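Local coordinates for protein xylan esterase, putative, AXE2C (Cellvibrio japonicus, PDB 2WAA) that removes acetyl groups from the plant cell wall polysaccharides xylan and glucomannan as a family 2 carbohydrate esterase, at residues P18-M23 against F124-L130; R187-R191 against T247-Y252; V256-L260 against Q294-V300. All coordinates share one frame; numbering follows the deposited sequence.

Contact 1. Residues P18-M23 against F124-L130; sequences PHIQVM and FLPAPVL
His19 and Ala127 bring the two backbones closest, with 4.6 Å between their CA atoms, where the turn leading into strand 21-23 passes the irregular chain of 124-130. No direct backbone hydrogen bond joins the two segments here; water molecules fill in. One accepts from Ala127 N and donates to Pro18 O, and another lies 2.7 Å from both His19 O and Leu125 O. The methyl group of Ala127 packs on the two successive carbonyl oxygens of Pro18 and His19.

Gln21 makes the direct polar link. Gln21 NE2 donates to Pro128 O over 3.0 Å, in a nearly straight bond (164°) that meets the carbonyl head-on and lies in the plane of the amide. The chain reaches this point with CG anti to the backbone N (chi1 -170°) and a bend at chi2. The other end of the amide is occupied too, since OE1 accepts from the backbone N of Val22, and the two bonds together fix which way round the group sits. Leu130 comes from the opposite direction, Leu130 CG 3.5 Å from Gln21 CG and its CD1 lying against the amide carbon.

At the other end, His19 CD2, at the imidazole edge, is 3.3 Å from Leu125 O, which lies near the ring plane, while CD2 also touches Phe124 CB. ND1 is hydrogen-bonded to the Asp17 carboxylate. The Phe124 ring leads away into the sandwich of strands, against Ile13 and Leu117.

Strands 21-23 and 123-124 both pair with strand 42-48, so this is a surface contact of the N-terminal beta-sandwich of the CE2 esterases. Met23 and Leu130 also touch Gln178 of strand 177-183, where the sandwich adjoins the SGNH hydrolase domain.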
loop_
_atom_site.group_PDB
_atom_site.type_symbol
_atom_site.label_atom_id
_atom_site.label_comp_id
_atom_site.label_asym_id
_atom_site.label_seq_id
_atom_site.Cartn_x
_atom_site.Cartn_y
_atom_site.Cartn_z
ATOM N N PRO A 18 2.453 -13.325 17.811
ATOM C CA PRO A 18 3.479 -13.758 16.859
ATOM C C PRO A 18 2.992 -14.746 15.812
ATOM O O PRO A 18 3.702 -14.972 14.844
ATOM C CB PRO A 18 4.535 -14.455 17.738
ATOM C CG PRO A 18 4.182 -14.223 19.099
ATOM C CD PRO A 18 2.818 -13.578 19.222
ATOM N N HIS A 19 1.835 -15.375 16.030
ATOM C CA HIS A 19 1.304 -16.287 15.023
ATOM C C HIS A 19 0.702 -15.545 13.846
ATOM O O HIS A 19 0.488 -16.147 12.799
ATOM C CB HIS A 19 0.223 -17.222 15.590
ATOM C CG HIS A 19 0.743 -18.190 16.610
ATOM N ND1 HIS A 19 0.794 -17.891 17.956
ATOM C CD2 HIS A 19 1.232 -19.446 16.487
ATOM C CE1 HIS A 19 1.300 -18.919 18.627
ATOM N NE2 HIS A 19 1.563 -19.880 17.759
ATOM N N ILE A 20 0.434 -14.258 14.011
ATOM C CA ILE A 20 -0.149 -13.489 12.907
ATOM C C ILE A 20 0.955 -12.672 12.215
ATOM O O ILE A 20 1.587 -11.784 12.833
ATOM C CB ILE A 20 -1.276 -12.583 13.402
ATOM C CG1 ILE A 20 -2.428 -13.431 13.942
ATOM C CG2 ILE A 20 -1.814 -11.712 12.230
ATOM C CD1 ILE A 20 -3.404 -12.623 14.620
ATOM N N GLN A 21 1.225 -13.039 10.969
ATOM C CA GLN A 21 2.187 -12.342 10.117
ATOM C C GLN A 21 1.588 -11.017 9.647
ATOM O O GLN A 21 0.377 -10.941 9.381
ATOM C CB GLN A 21 2.595 -13.244 8.942
ATOM C CG GLN A 21 3.810 -12.645 8.142
ATOM C CD GLN A 21 5.001 -12.317 9.065
ATOM O OE1 GLN A 21 5.088 -11.231 9.635
ATOM N NE2 GLN A 21 5.924 -13.281 9.238
ATOM N N VAL A 22 2.425 -9.971 9.544
ATOM C CA VAL A 22 1.907 -8.670 9.176
ATOM C C VAL A 22 2.860 -8.080 8.170
ATOM O O VAL A 22 4.094 -8.004 8.416
ATOM C CB VAL A 22 1.895 -7.744 10.385
ATOM C CG1 VAL A 22 1.418 -6.310 9.969
ATOM C CG2 VAL A 22 0.925 -8.326 11.472
ATOM N N MET A 23 2.304 -7.637 7.059
ATOM C CA MET A 23 3.117 -6.929 6.065
ATOM C C MET A 23 2.397 -5.603 5.822
ATOM O O MET A 23 1.220 -5.603 5.471
ATOM C CB MET A 23 3.190 -7.739 4.757
ATOM C CG MET A 23 4.129 -7.016 3.690
ATOM S SD MET A 23 4.102 -7.966 2.167
ATOM C CE MET A 23 2.523 -7.534 1.419
ATOM N N PHE A 124 -3.018 -22.565 16.239
ATOM C CA PHE A 124 -2.427 -21.727 15.226
ATOM C C PHE A 124 -1.028 -22.326 14.957
ATOM O O PHE A 124 -0.240 -22.553 15.901
ATOM C CB PHE A 124 -2.271 -20.300 15.763
ATOM C CG PHE A 124 -3.556 -19.574 15.887
ATOM C CD1 PHE A 124 -3.989 -18.774 14.835
ATOM C CD2 PHE A 124 -4.364 -19.716 17.024
ATOM C CE1 PHE A 124 -5.202 -18.111 14.907
ATOM C CE2 PHE A 124 -5.571 -19.049 17.126
ATOM C CZ PHE A 124 -6.008 -18.241 16.083
ATOM N N LEU A 125 -0.698 -22.515 13.686
ATOM C CA LEU A 125 0.651 -22.948 13.297
ATOM C C LEU A 125 1.599 -21.728 13.203
ATOM O O LEU A 125 1.130 -20.610 13.369
ATOM C CB LEU A 125 0.529 -23.739 11.998
ATOM C CG LEU A 125 -0.358 -25.008 12.151
ATOM C CD1 LEU A 125 -0.596 -25.616 10.797
ATOM C CD2 LEU A 125 0.322 -26.023 13.043
ATOM N N PRO A 126 2.926 -21.941 12.991
ATOM C CA PRO A 126 3.885 -20.843 12.885
ATOM C C PRO A 126 3.450 -19.890 11.786
ATOM O O PRO A 126 2.885 -20.316 10.767
ATOM C CB PRO A 126 5.196 -21.529 12.449
ATOM C CG PRO A 126 5.075 -22.922 13.044
ATOM C CD PRO A 126 3.588 -23.248 12.799
ATOM N N ALA A 127 3.719 -18.612 12.031
ATOM C CA ALA A 127 3.385 -17.565 11.070
ATOM C C ALA A 127 3.884 -17.838 9.648
ATOM O O ALA A 127 5.013 -18.351 9.437
ATOM C CB ALA A 127 3.951 -16.216 11.567
ATOM N N PRO A 128 3.083 -17.435 8.652
ATOM C CA PRO A 128 3.565 -17.551 7.290
ATOM C C PRO A 128 4.900 -16.813 7.189
ATOM O O PRO A 128 5.090 -15.800 7.814
ATOM C CB PRO A 128 2.488 -16.823 6.468
ATOM C CG PRO A 128 1.223 -16.940 7.288
ATOM C CD PRO A 128 1.644 -17.074 8.736
ATOM N N VAL A 129 5.801 -17.317 6.361
ATOM C CA VAL A 129 7.103 -16.705 6.203
ATOM C C VAL A 129 7.029 -15.739 5.019
ATOM O O VAL A 129 6.550 -16.068 3.946
ATOM C CB VAL A 129 8.134 -17.828 5.916
ATOM C CG1 VAL A 129 9.478 -17.233 5.430
ATOM C CG2 VAL A 129 8.322 -18.628 7.193
ATOM N N LEU A 130 7.488 -14.517 5.228
ATOM C CA LEU A 130 7.492 -13.534 4.140
ATOM C C LEU A 130 8.800 -13.583 3.351
ATOM O O LEU A 130 9.846 -13.989 3.876
ATOM C CB LEU A 130 7.337 -12.125 4.759
ATOM C CG LEU A 130 5.992 -11.829 5.497
ATOM C CD1 LEU A 130 6.088 -10.417 6.115
ATOM C CD2 LEU A 130 4.775 -11.984 4.599
HETATM O O HOH W 1 4.923 -17.901 14.664
HETATM O O HOH W 2 -0.053 -18.640 11.888
HETATM O O HOH W 3 2.496 -22.766 16.330
#

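Contact 2. Residues R187-R191 against T247-Y252; sequences RGLIR and TYINTY. With ACT (acetate ion), chain B.
Leu189, Ile190 and Tyr248 carry this contact, in which a loop following strand 177-183 of the SGNH hydrolase fold docks on helix 245-262. Leu189 presents one branch, CD2, to two tyrosines a turn apart on the helix. Leu189 CD2 makes a CH-pi contact over the face of the Tyr248 ring, 3.8 Å from the ring centroid and 18° off the ring normal, displaced toward the rim. Leu189 CD2 also lies 3.7 Å from Tyr252 CB, so this methyl group is wedged between the second aromatic side chain and the first.

Ile190 approaches Tyr248 differently. Ile190 CD1 comes to the ring edge, near the ring plane and 3.9 Å from Tyr248 CD1. With chi1 at 74°, CG1 sits between the backbone N and the carbonyl carbon, which sends the longer branch to Tyr248 and Thr247. The tyrosine ring is thereby met by one aliphatic residue on a face and by the next one at an edge.

The polar end of Tyr248 belongs to a wider network. Its hydroxyl is hydrogen-bonded to the carboxylate of Asp237, which also accepts from the backbone N atoms of Leu189 and Ile190, so one acidic group ties the loop to the tyrosine on which it packs. Arg187 O accepts from the side chain of Asn236, inferred to stabilise the transition state, which joins the beginning of this loop to the active site.

Arg187 does not touch the helix segment. Its guanidinium forms a salt bridge with Asp212, and an acetate, probably from the crystallisation liquor, lies at its edge. Both bonds to the acetate are weak: Arg187 NE reaches acetate O over 3.3 Å, and Arg187 NH2 reaches the same acetate O over 3.4 Å.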
loop_
_atom_site.group_PDB
_atom_site.type_symbol
_atom_site.label_atom_id
_atom_site.label_comp_id
_atom_site.label_asym_id
_atom_site.label_seq_id
_atom_site.Cartn_x
_atom_site.Cartn_y
_atom_site.Cartn_z
ATOM N N ARG A 187 -2.927 13.706 -2.928
ATOM C CA ARG A 187 -1.764 14.354 -2.330
ATOM C C ARG A 187 -0.544 14.402 -3.255
ATOM O O ARG A 187 -0.435 13.588 -4.158
ATOM C CB ARG A 187 -1.408 13.685 -1.007
ATOM C CG ARG A 187 -2.577 13.685 -0.033
ATOM C CD ARG A 187 -2.887 15.108 0.581
ATOM N NE ARG A 187 -4.109 14.989 1.404
ATOM C CZ ARG A 187 -4.099 14.652 2.702
ATOM N NH1 ARG A 187 -2.935 14.422 3.335
ATOM N NH2 ARG A 187 -5.248 14.535 3.365
ATOM N N GLY A 188 0.324 15.392 -3.021
ATOM C CA GLY A 188 1.543 15.573 -3.820
ATOM C C GLY A 188 2.768 15.676 -2.955
ATOM O O GLY A 188 2.707 15.518 -1.700
ATOM N N LEU A 189 3.896 15.946 -3.611
ATOM C CA LEU A 189 5.135 16.204 -2.927
ATOM C C LEU A 189 5.068 17.572 -2.203
ATOM O O LEU A 189 5.537 17.721 -1.056
ATOM C CB LEU A 189 6.288 16.248 -3.951
ATOM C CG LEU A 189 7.631 16.532 -3.323
ATOM C CD1 LEU A 189 8.150 15.282 -2.562
ATOM C CD2 LEU A 189 8.599 16.902 -4.425
ATOM N N ILE A 190 4.456 18.544 -2.882
ATOM C CA ILE A 190 4.309 19.907 -2.322
ATOM C C ILE A 190 2.905 20.468 -2.230
ATOM O O ILE A 190 2.680 21.428 -1.475
ATOM C CB ILE A 190 5.229 20.949 -3.006
ATOM C CG1 ILE A 190 4.715 21.320 -4.401
ATOM C CG2 ILE A 190 6.709 20.444 -3.033
ATOM C CD1 ILE A 190 5.582 22.455 -5.043
ATOM N N ARG A 191 1.953 19.925 -2.980
ATOM C CA ARG A 191 0.563 20.410 -2.886
ATOM C C ARG A 191 -0.410 19.362 -3.355
ATOM O O ARG A 191 -0.043 18.427 -4.107
ATOM C CB ARG A 191 0.363 21.685 -3.729
ATOM C CG ARG A 191 0.533 21.428 -5.213
ATOM C CD ARG A 191 0.586 22.798 -5.997
ATOM N NE ARG A 191 0.808 22.629 -7.442
ATOM C CZ ARG A 191 0.883 23.651 -8.307
ATOM N NH1 ARG A 191 0.715 24.913 -7.857
ATOM N NH2 ARG A 191 1.092 23.430 -9.611
ATOM N N THR A 247 11.550 25.224 -6.829
ATOM C CA THR A 247 10.879 24.858 -5.599
ATOM C C THR A 247 10.656 23.329 -5.551
ATOM O O THR A 247 10.941 22.640 -4.563
ATOM C CB THR A 247 9.495 25.509 -5.517
ATOM O OG1 THR A 247 9.613 26.940 -5.501
ATOM C CG2 THR A 247 8.762 25.058 -4.254
ATOM N N TYR A 248 10.158 22.803 -6.645
ATOM C CA TYR A 248 9.882 21.377 -6.685
ATOM C C TYR A 248 11.165 20.545 -6.572
ATOM O O TYR A 248 11.235 19.572 -5.798
ATOM C CB TYR A 248 9.148 21.044 -7.964
ATOM C CG TYR A 248 8.407 19.740 -7.836
ATOM C CD1 TYR A 248 7.127 19.724 -7.297
ATOM C CD2 TYR A 248 8.983 18.543 -8.266
ATOM C CE1 TYR A 248 6.403 18.530 -7.182
ATOM C CE2 TYR A 248 8.270 17.337 -8.183
ATOM C CZ TYR A 248 6.984 17.355 -7.623
ATOM O OH TYR A 248 6.256 16.209 -7.498
ATOM N N ILE A 249 12.182 20.909 -7.344
ATOM C CA ILE A 249 13.412 20.125 -7.341
ATOM C C ILE A 249 14.074 20.220 -5.976
ATOM O O ILE A 249 14.588 19.218 -5.435
ATOM C CB ILE A 249 14.376 20.569 -8.457
ATOM C CG1 ILE A 249 13.795 20.182 -9.848
ATOM C CG2 ILE A 249 15.817 19.986 -8.228
ATOM C CD1 ILE A 249 14.600 20.795 -11.000
ATOM N N ASN A 250 14.058 21.402 -5.370
ATOM C CA ASN A 250 14.674 21.495 -4.060
ATOM C C ASN A 250 13.918 20.672 -3.015
ATOM O O ASN A 250 14.545 20.056 -2.144
ATOM C CB ASN A 250 14.814 22.952 -3.617
ATOM C CG ASN A 250 15.885 23.676 -4.404
ATOM O OD1 ASN A 250 16.831 23.053 -4.949
ATOM N ND2 ASN A 250 15.777 24.991 -4.440
ATOM N N THR A 251 12.593 20.629 -3.088
ATOM C CA THR A 251 11.926 19.793 -2.114
ATOM C C THR A 251 12.020 18.310 -2.420
ATOM O O THR A 251 12.152 17.528 -1.480
ATOM C CB THR A 251 10.573 20.348 -1.535
ATOM O OG1 THR A 251 9.553 19.335 -1.427
ATOM C CG2 THR A 251 10.104 21.545 -2.288
ATOM N N TYR A 252 12.076 17.935 -3.699
ATOM C CA TYR A 252 12.239 16.524 -4.006
ATOM C C TYR A 252 13.624 16.084 -3.531
ATOM O O TYR A 252 13.785 15.011 -2.941
ATOM C CB TYR A 252 12.079 16.251 -5.499
ATOM C CG TYR A 252 11.450 14.906 -5.818
ATOM C CD1 TYR A 252 11.428 13.872 -4.872
ATOM C CD2 TYR A 252 10.847 14.691 -7.044
ATOM C CE1 TYR A 252 10.840 12.599 -5.178
ATOM C CE2 TYR A 252 10.281 13.424 -7.375
ATOM C CZ TYR A 252 10.276 12.404 -6.435
ATOM O OH TYR A 252 9.666 11.226 -6.769
HETATM C C ACT B . -6.938 15.916 -0.208
HETATM O O ACT B . -7.105 16.194 1.017
HETATM O OXT ACT B . -7.115 16.858 -1.022
HETATM C CH3 ACT B . -6.555 14.542 -0.672
#

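Contact 3. Residues V256-L260 against Q294-V300; sequences VRTLL and QLHSNRV
Val256 and Leu295 meet at the apolar centre, their side chains crossing at about a right angle. The pair is tight, with Val256 CG1 only 3.5 Å from Leu295 CD1, closer than carbons usually pack. Val256 CG1 also reaches Val300 CG2, tip to tip, at 3.9 Å. Leu260 CD2 is likewise 3.9 Å from Val300 CG2, while Leu260 CD1 leans toward Leu295. These four residues close the space between helix 245-262 and the chain leaving helix 278-295, with Ile268 of strand 267-270 touching Val256 and Leu260.

Further out, two arginines border the cluster. Arg257 runs extended past Leu295, in the opposite direction, with its CG against Leu295 CD2. Arg257 NE donates to a water that in turn donates to Leu295 O, 2.8 Å on each side, so the last turn of helix 278-295 is tied indirectly to the neighbouring helix.

Arg299 uses both its flat surface and its edge on a single residue. Leu260 CD2 lies over the centre of one face of the Arg299 guanidinium, 3.5 Å above it, and Arg299 NH2 donates to Leu260 O over 2.9 Å. This bond is almost straight at the hydrogen (173°) and lies in the guanidinium plane, but the donor stands above the carbonyl plane. Bends at chi2 and chi3 (-149° and -93°) fold the arginine back onto the leucine. NH1 is held by the carbonyl oxygens of His263 and Ala266. Within the segment, Ser297 OG accepts from Arg299 N in an ST turn, at the start of the type I turn from Ser297 to Val300.

The Arg299 guanidinium thus lies on the edge of a hydrocarbon core and donates to three carbonyls near the end of helix 245-262, where its positive charge would probably complement the helix dipole.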
loop_
_atom_site.group_PDB
_atom_site.type_symbol
_atom_site.label_atom_id
_atom_site.label_comp_id
_atom_site.label_asym_id
_atom_site.label_seq_id
_atom_site.Cartn_x
_atom_site.Cartn_y
_atom_site.Cartn_z
ATOM N N VAL A 256 14.383 13.050 -0.831
ATOM C CA VAL A 256 15.106 11.834 -1.161
ATOM C C VAL A 256 16.324 11.771 -0.240
ATOM O O VAL A 256 16.691 10.699 0.202
ATOM C CB VAL A 256 15.515 11.790 -2.629
ATOM C CG1 VAL A 256 16.482 10.631 -2.905
ATOM C CG2 VAL A 256 14.236 11.684 -3.523
ATOM N N ARG A 257 16.889 12.928 0.113
ATOM C CA ARG A 257 17.923 12.921 1.153
ATOM C C ARG A 257 17.443 12.312 2.481
ATOM O O ARG A 257 18.176 11.554 3.122
ATOM C CB ARG A 257 18.503 14.320 1.359
ATOM C CG ARG A 257 19.476 14.673 0.292
ATOM C CD ARG A 257 20.155 16.031 0.534
ATOM N NE ARG A 257 21.029 16.256 -0.617
ATOM C CZ ARG A 257 21.182 17.418 -1.242
ATOM N NH1 ARG A 257 20.526 18.503 -0.823
ATOM N NH2 ARG A 257 21.991 17.478 -2.306
ATOM N N THR A 258 16.217 12.630 2.908
ATOM C CA THR A 258 15.633 11.980 4.066
ATOM C C THR A 258 15.523 10.459 3.881
ATOM O O THR A 258 15.867 9.669 4.781
ATOM C CB THR A 258 14.212 12.565 4.339
ATOM O OG1 THR A 258 14.332 13.965 4.677
ATOM C CG2 THR A 258 13.488 11.797 5.496
ATOM N N LEU A 259 15.048 10.035 2.712
ATOM C CA LEU A 259 14.933 8.618 2.463
ATOM C C LEU A 259 16.303 7.939 2.551
ATOM O O LEU A 259 16.439 6.831 3.095
ATOM C CB LEU A 259 14.361 8.348 1.072
ATOM C CG LEU A 259 12.928 8.822 0.897
ATOM C CD1 LEU A 259 12.537 8.520 -0.543
ATOM C CD2 LEU A 259 11.963 8.097 1.886
ATOM N N LEU A 260 17.292 8.565 1.933
ATOM C CA LEU A 260 18.619 7.952 1.825
ATOM C C LEU A 260 19.206 7.761 3.236
ATOM O O LEU A 260 19.883 6.770 3.523
ATOM C CB LEU A 260 19.548 8.868 1.007
ATOM C CG LEU A 260 19.351 8.870 -0.545
ATOM C CD1 LEU A 260 20.086 10.088 -1.194
ATOM C CD2 LEU A 260 19.799 7.591 -1.152
ATOM N N GLN A 294 21.283 16.836 -8.691
ATOM C CA GLN A 294 21.599 17.481 -7.407
ATOM C C GLN A 294 21.929 16.502 -6.288
ATOM O O GLN A 294 22.788 16.791 -5.455
ATOM C CB GLN A 294 20.467 18.372 -6.931
ATOM C CG GLN A 294 20.135 19.468 -7.922
ATOM C CD GLN A 294 19.275 20.538 -7.328
ATOM O OE1 GLN A 294 18.761 20.394 -6.205
ATOM N NE2 GLN A 294 19.097 21.626 -8.076
ATOM N N LEU A 295 21.253 15.357 -6.269
ATOM C CA LEU A 295 21.515 14.339 -5.250
ATOM C C LEU A 295 22.927 13.746 -5.327
ATOM O O LEU A 295 23.554 13.498 -4.296
ATOM C CB LEU A 295 20.514 13.185 -5.348
ATOM C CG LEU A 295 19.125 13.539 -4.812
ATOM C CD1 LEU A 295 18.112 12.515 -5.306
ATOM C CD2 LEU A 295 19.074 13.710 -3.257
ATOM N N HIS A 296 23.399 13.516 -6.551
ATOM C CA HIS A 296 24.697 12.916 -6.829
ATOM C C HIS A 296 24.862 11.628 -6.049
ATOM O O HIS A 296 25.867 11.419 -5.344
ATOM C CB HIS A 296 25.865 13.867 -6.504
ATOM C CG HIS A 296 27.164 13.430 -7.115
ATOM N ND1 HIS A 296 27.505 13.721 -8.420
ATOM C CD2 HIS A 296 28.185 12.692 -6.615
ATOM C CE1 HIS A 296 28.686 13.190 -8.696
ATOM N NE2 HIS A 296 29.125 12.569 -7.616
ATOM N N SER A 297 23.875 10.750 -6.173
ATOM C CA SER A 297 23.855 9.544 -5.359
ATOM C C SER A 297 23.934 8.333 -6.254
ATOM O O SER A 297 23.210 8.257 -7.229
ATOM C CB SER A 297 22.546 9.477 -4.577
ATOM O OG SER A 297 22.451 8.244 -3.887
ATOM N N ASN A 298 24.785 7.378 -5.925
ATOM C CA ASN A 298 24.825 6.148 -6.681
ATOM C C ASN A 298 23.765 5.147 -6.186
ATOM O O ASN A 298 23.812 3.965 -6.540
ATOM C CB ASN A 298 26.211 5.501 -6.562
ATOM C CG ASN A 298 26.637 5.229 -5.102
ATOM O OD1 ASN A 298 25.866 5.384 -4.131
ATOM N ND2 ASN A 298 27.899 4.812 -4.944
ATOM N N ARG A 299 22.865 5.625 -5.327
ATOM C CA ARG A 299 21.727 4.824 -4.882
ATOM C C ARG A 299 20.385 5.301 -5.446
ATOM O O ARG A 299 19.334 4.771 -5.055
ATOM C CB ARG A 299 21.600 4.914 -3.362
ATOM C CG ARG A 299 22.737 4.298 -2.642
ATOM C CD ARG A 299 22.182 3.775 -1.343
ATOM N NE ARG A 299 22.349 4.778 -0.341
ATOM C CZ ARG A 299 21.494 5.052 0.622
ATOM N NH1 ARG A 299 20.316 4.432 0.718
ATOM N NH2 ARG A 299 21.840 5.983 1.493
ATOM N N VAL A 300 20.400 6.315 -6.301
ATOM C CA VAL A 300 19.132 6.863 -6.801
ATOM C C VAL A 300 19.016 6.772 -8.304
ATOM O O VAL A 300 19.909 7.257 -9.033
ATOM C CB VAL A 300 18.945 8.371 -6.413
ATOM C CG1 VAL A 300 17.524 8.880 -6.878
ATOM C CG2 VAL A 300 19.049 8.509 -4.911
HETATM O O HOH W 4 22.754 14.327 -1.691
#

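In the fold
Contact 1 belongs to the N-terminal beta-sandwich, whereas contacts 2 and 3 lie in the SGNH hydrolase domain and share helix 245-262. The centres of contacts 2 and 3 are 15 Å apart, and the two touch where Gln294 packs on Ile249 and Asn250. Contact 1 is remote, its centre 38 Å from that of contact 2, on the other side of the chain's centre, and 34 Å from that of contact 3. Of the three, contact 2 is the one near the catalytic machinery: the Tyr248 side chain is about 8 Å from that of Asn236, an inferred transition-state stabiliser. Contacts 1 and 3 lie away from the annotated sites.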